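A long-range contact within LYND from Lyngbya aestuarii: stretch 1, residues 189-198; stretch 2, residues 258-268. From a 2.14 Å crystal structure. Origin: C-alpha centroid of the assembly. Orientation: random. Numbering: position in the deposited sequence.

Stretch 1, residues 189-198: VLWLGPVFVP
Stretch 2, residues 258-268: QFAATEIAKWI

How do the two stretches lie against each other? Residues 189-196 form a strand and 258-268 a helix that runs on in both directions; their N-to-C directions are nearly parallel, 13° apart, with the axes 9.5 Å apart at closest approach. The register sets Leu-192 CA 6.8 Å from Ala-260 CA and, farther along, Val-195 CA 8.4 Å from Trp-267 CA. No hydrogen bond crosses, so the contact rests on packed apolar surfaces burying 324 Å².

What fills the hollow around Phe-259 and Ala-260? Leu-192, with chi1 176° and chi2 60°, pushes both methyls into it. Leu-192 CD2 sits over one face of the Phe-259 ring, a CH-pi contact 3.8 Å from the centroid and 17° off the normal, and lies 3.8 Å from Glu-263 CG. Leu-192 CD1 lies 3.8 Å from both Ala-260 CB and Ala-260 CA. Phe-259 (chi1 -161°, chi2 -16°) also receives Leu-190 CD2, 3.8 Å from its CD2; Leu-190 has chi1 161° and chi2 67°.

How does the contact reach two turns farther? Trp-267 (chi1 172°, chi2 -104°) extends its indole to the strand. Val-195 CG1, at chi1 167°, stands over the six-membered ring, 3.7 Å from its centroid and 13° off the normal, while Val-197 CG2 approaches Trp-267 CH2 at 3.8 Å.

What happens to the strand between these sites? Leu-192 and Val-195 both point toward the helix, three residues apart, with Gly-193 (phi/psi 97/177) and a cis peptide before Pro-194 intervening. A CB on Gly-193 would jam against the preceding carbonyl O. On the helix, Glu-263 (chi1 -66°, chi2 -61°) turns its carboxylate to Lys-266, with Glu-263 OE2 3.0 Å from Lys-266 NZ in a salt bridge.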

# COMPACT_ATOMS: atom_id res chain seq x y z
N VAL B 189 -15.96 10.26 -14.63
CA VAL B 189 -15.74 9.19 -13.66
C VAL B 189 -16.95 8.29 -13.54
O VAL B 189 -18.01 8.71 -13.06
CB VAL B 189 -15.40 9.75 -12.26
CG1 VAL B 189 -14.98 8.63 -11.33
CG2 VAL B 189 -14.30 10.81 -12.35
N LEU B 190 -16.81 7.04 -13.96
CA LEU B 190 -17.84 6.04 -13.78
C LEU B 190 -17.97 5.72 -12.31
O LEU B 190 -16.97 5.44 -11.65
CB LEU B 190 -17.52 4.77 -14.57
CG LEU B 190 -18.25 3.48 -14.15
CD1 LEU B 190 -19.74 3.56 -14.44
CD2 LEU B 190 -17.64 2.27 -14.84
N TRP B 191 -19.19 5.79 -11.78
CA TRP B 191 -19.49 5.21 -10.47
C TRP B 191 -20.32 3.97 -10.70
O TRP B 191 -21.29 3.99 -11.46
CB TRP B 191 -20.26 6.17 -9.57
CG TRP B 191 -19.52 7.40 -9.16
CD1 TRP B 191 -18.62 8.11 -9.91
CD2 TRP B 191 -19.62 8.08 -7.91
NE1 TRP B 191 -18.15 9.19 -9.19
CE2 TRP B 191 -18.76 9.19 -7.96
CE3 TRP B 191 -20.36 7.85 -6.74
CZ2 TRP B 191 -18.61 10.08 -6.89
CZ3 TRP B 191 -20.22 8.72 -5.68
CH2 TRP B 191 -19.35 9.83 -5.76
N LEU B 192 -19.93 2.88 -10.05
CA LEU B 192 -20.58 1.60 -10.21
C LEU B 192 -20.79 0.97 -8.83
O LEU B 192 -19.84 0.72 -8.10
CB LEU B 192 -19.74 0.70 -11.12
CG LEU B 192 -20.21 -0.73 -11.34
CD1 LEU B 192 -21.59 -0.78 -11.97
CD2 LEU B 192 -19.20 -1.49 -12.19
N GLY B 193 -22.04 0.73 -8.47
CA GLY B 193 -22.38 0.20 -7.17
C GLY B 193 -22.78 1.32 -6.23
O GLY B 193 -22.72 2.50 -6.59
N PRO B 194 -23.18 0.97 -5.01
CA PRO B 194 -23.25 -0.42 -4.55
C PRO B 194 -24.53 -1.13 -4.95
O PRO B 194 -25.45 -0.51 -5.49
CB PRO B 194 -23.19 -0.27 -3.04
CG PRO B 194 -23.96 0.98 -2.79
CD PRO B 194 -23.67 1.89 -3.97
N VAL B 195 -24.55 -2.43 -4.68
CA VAL B 195 -25.78 -3.16 -4.56
C VAL B 195 -26.25 -2.99 -3.12
O VAL B 195 -25.55 -3.39 -2.19
CB VAL B 195 -25.61 -4.67 -4.88
CG1 VAL B 195 -26.83 -5.47 -4.43
CG2 VAL B 195 -25.36 -4.86 -6.36
N PHE B 196 -27.42 -2.37 -2.95
CA PHE B 196 -28.04 -2.22 -1.65
C PHE B 196 -28.90 -3.44 -1.34
O PHE B 196 -29.83 -3.75 -2.08
CB PHE B 196 -28.92 -0.96 -1.60
CG PHE B 196 -28.17 0.32 -1.85
CD1 PHE B 196 -27.43 0.91 -0.84
CD2 PHE B 196 -28.20 0.93 -3.09
CE1 PHE B 196 -26.75 2.09 -1.06
CE2 PHE B 196 -27.53 2.12 -3.32
CZ PHE B 196 -26.80 2.70 -2.31
N VAL B 197 -28.58 -4.13 -0.25
CA VAL B 197 -29.39 -5.23 0.26
C VAL B 197 -29.99 -4.82 1.62
O VAL B 197 -29.28 -4.84 2.62
CB VAL B 197 -28.57 -6.53 0.42
CG1 VAL B 197 -29.50 -7.68 0.76
CG2 VAL B 197 -27.81 -6.85 -0.86
N PRO B 198 -31.28 -4.44 1.64
CA PRO B 198 -31.94 -4.01 2.88
C PRO B 198 -31.79 -5.01 4.02
O PRO B 198 -32.16 -6.16 3.86
CB PRO B 198 -33.40 -3.88 2.47
CG PRO B 198 -33.34 -3.50 1.04
CD PRO B 198 -32.16 -4.25 0.48
N GLN B 258 -21.58 -1.52 -20.11
CA GLN B 258 -21.19 -2.91 -20.33
C GLN B 258 -20.56 -3.47 -19.05
O GLN B 258 -20.82 -4.61 -18.65
CB GLN B 258 -20.21 -3.01 -21.51
CG GLN B 258 -20.81 -2.62 -22.86
CD GLN B 258 -21.80 -3.63 -23.39
OE1 GLN B 258 -22.04 -4.68 -22.78
NE2 GLN B 258 -22.40 -3.33 -24.53
N PHE B 259 -19.74 -2.65 -18.42
CA PHE B 259 -19.17 -2.96 -17.12
C PHE B 259 -20.29 -3.23 -16.11
O PHE B 259 -20.26 -4.19 -15.36
CB PHE B 259 -18.28 -1.80 -16.67
CG PHE B 259 -17.29 -2.13 -15.60
CD1 PHE B 259 -17.38 -3.28 -14.83
CD2 PHE B 259 -16.25 -1.25 -15.34
CE1 PHE B 259 -16.46 -3.55 -13.84
CE2 PHE B 259 -15.32 -1.51 -14.35
CZ PHE B 259 -15.43 -2.66 -13.60
N ALA B 260 -21.29 -2.37 -16.11
CA ALA B 260 -22.43 -2.54 -15.22
C ALA B 260 -23.18 -3.85 -15.53
O ALA B 260 -23.62 -4.55 -14.62
CB ALA B 260 -23.37 -1.36 -15.32
N ALA B 261 -23.32 -4.16 -16.81
CA ALA B 261 -24.00 -5.38 -17.22
C ALA B 261 -23.33 -6.63 -16.62
O ALA B 261 -24.00 -7.52 -16.10
CB ALA B 261 -24.05 -5.48 -18.74
N THR B 262 -22.00 -6.66 -16.68
CA THR B 262 -21.22 -7.76 -16.14
C THR B 262 -21.45 -7.92 -14.64
O THR B 262 -21.65 -9.03 -14.14
CB THR B 262 -19.72 -7.55 -16.40
OG1 THR B 262 -19.49 -7.49 -17.81
CG2 THR B 262 -18.89 -8.67 -15.80
N GLU B 263 -21.42 -6.81 -13.91
CA GLU B 263 -21.57 -6.85 -12.46
C GLU B 263 -23.02 -7.17 -12.06
O GLU B 263 -23.27 -7.75 -10.99
CB GLU B 263 -21.11 -5.54 -11.83
CG GLU B 263 -19.63 -5.28 -11.97
CD GLU B 263 -18.77 -6.34 -11.30
OE1 GLU B 263 -19.16 -6.85 -10.23
OE2 GLU B 263 -17.69 -6.66 -11.84
N ILE B 264 -23.95 -6.78 -12.91
CA ILE B 264 -25.34 -7.14 -12.70
C ILE B 264 -25.49 -8.66 -12.82
O ILE B 264 -26.12 -9.29 -11.99
CB ILE B 264 -26.26 -6.42 -13.71
CG1 ILE B 264 -26.42 -4.95 -13.31
CG2 ILE B 264 -27.65 -7.07 -13.74
CD1 ILE B 264 -26.92 -4.05 -14.42
N ALA B 265 -24.90 -9.22 -13.87
CA ALA B 265 -24.93 -10.66 -14.11
C ALA B 265 -24.28 -11.41 -12.95
O ALA B 265 -24.82 -12.40 -12.47
CB ALA B 265 -24.24 -11.00 -15.41
N LYS B 266 -23.13 -10.93 -12.51
CA LYS B 266 -22.42 -11.57 -11.43
C LYS B 266 -23.21 -11.52 -10.15
O LYS B 266 -23.17 -12.46 -9.35
CB LYS B 266 -21.05 -10.92 -11.23
CG LYS B 266 -20.01 -11.33 -12.26
CD LYS B 266 -18.60 -11.16 -11.74
CE LYS B 266 -18.15 -9.72 -11.84
NZ LYS B 266 -17.13 -9.38 -10.82
N TRP B 267 -23.95 -10.43 -9.93
CA TRP B 267 -24.79 -10.34 -8.74
C TRP B 267 -25.95 -11.33 -8.76
O TRP B 267 -26.19 -12.03 -7.77
CB TRP B 267 -25.35 -8.93 -8.54
CG TRP B 267 -26.33 -8.92 -7.44
CD1 TRP B 267 -27.69 -8.87 -7.55
CD2 TRP B 267 -26.06 -9.05 -6.04
NE1 TRP B 267 -28.28 -8.94 -6.32
CE2 TRP B 267 -27.29 -9.04 -5.37
CE3 TRP B 267 -24.88 -9.15 -5.29
CZ2 TRP B 267 -27.39 -9.13 -3.99
CZ3 TRP B 267 -24.98 -9.25 -3.91
CH2 TRP B 267 -26.23 -9.24 -3.28
N ILE B 268 -26.68 -11.38 -9.87
CA ILE B 268 -27.87 -12.23 -9.94
C ILE B 268 -27.48 -13.70 -9.85
O ILE B 268 -28.22 -14.51 -9.26
CB ILE B 268 -28.70 -11.99 -11.23
CG1 ILE B 268 -27.86 -12.20 -12.48
CG2 ILE B 268 -29.28 -10.58 -11.21
CD1 ILE B 268 -28.63 -12.13 -13.78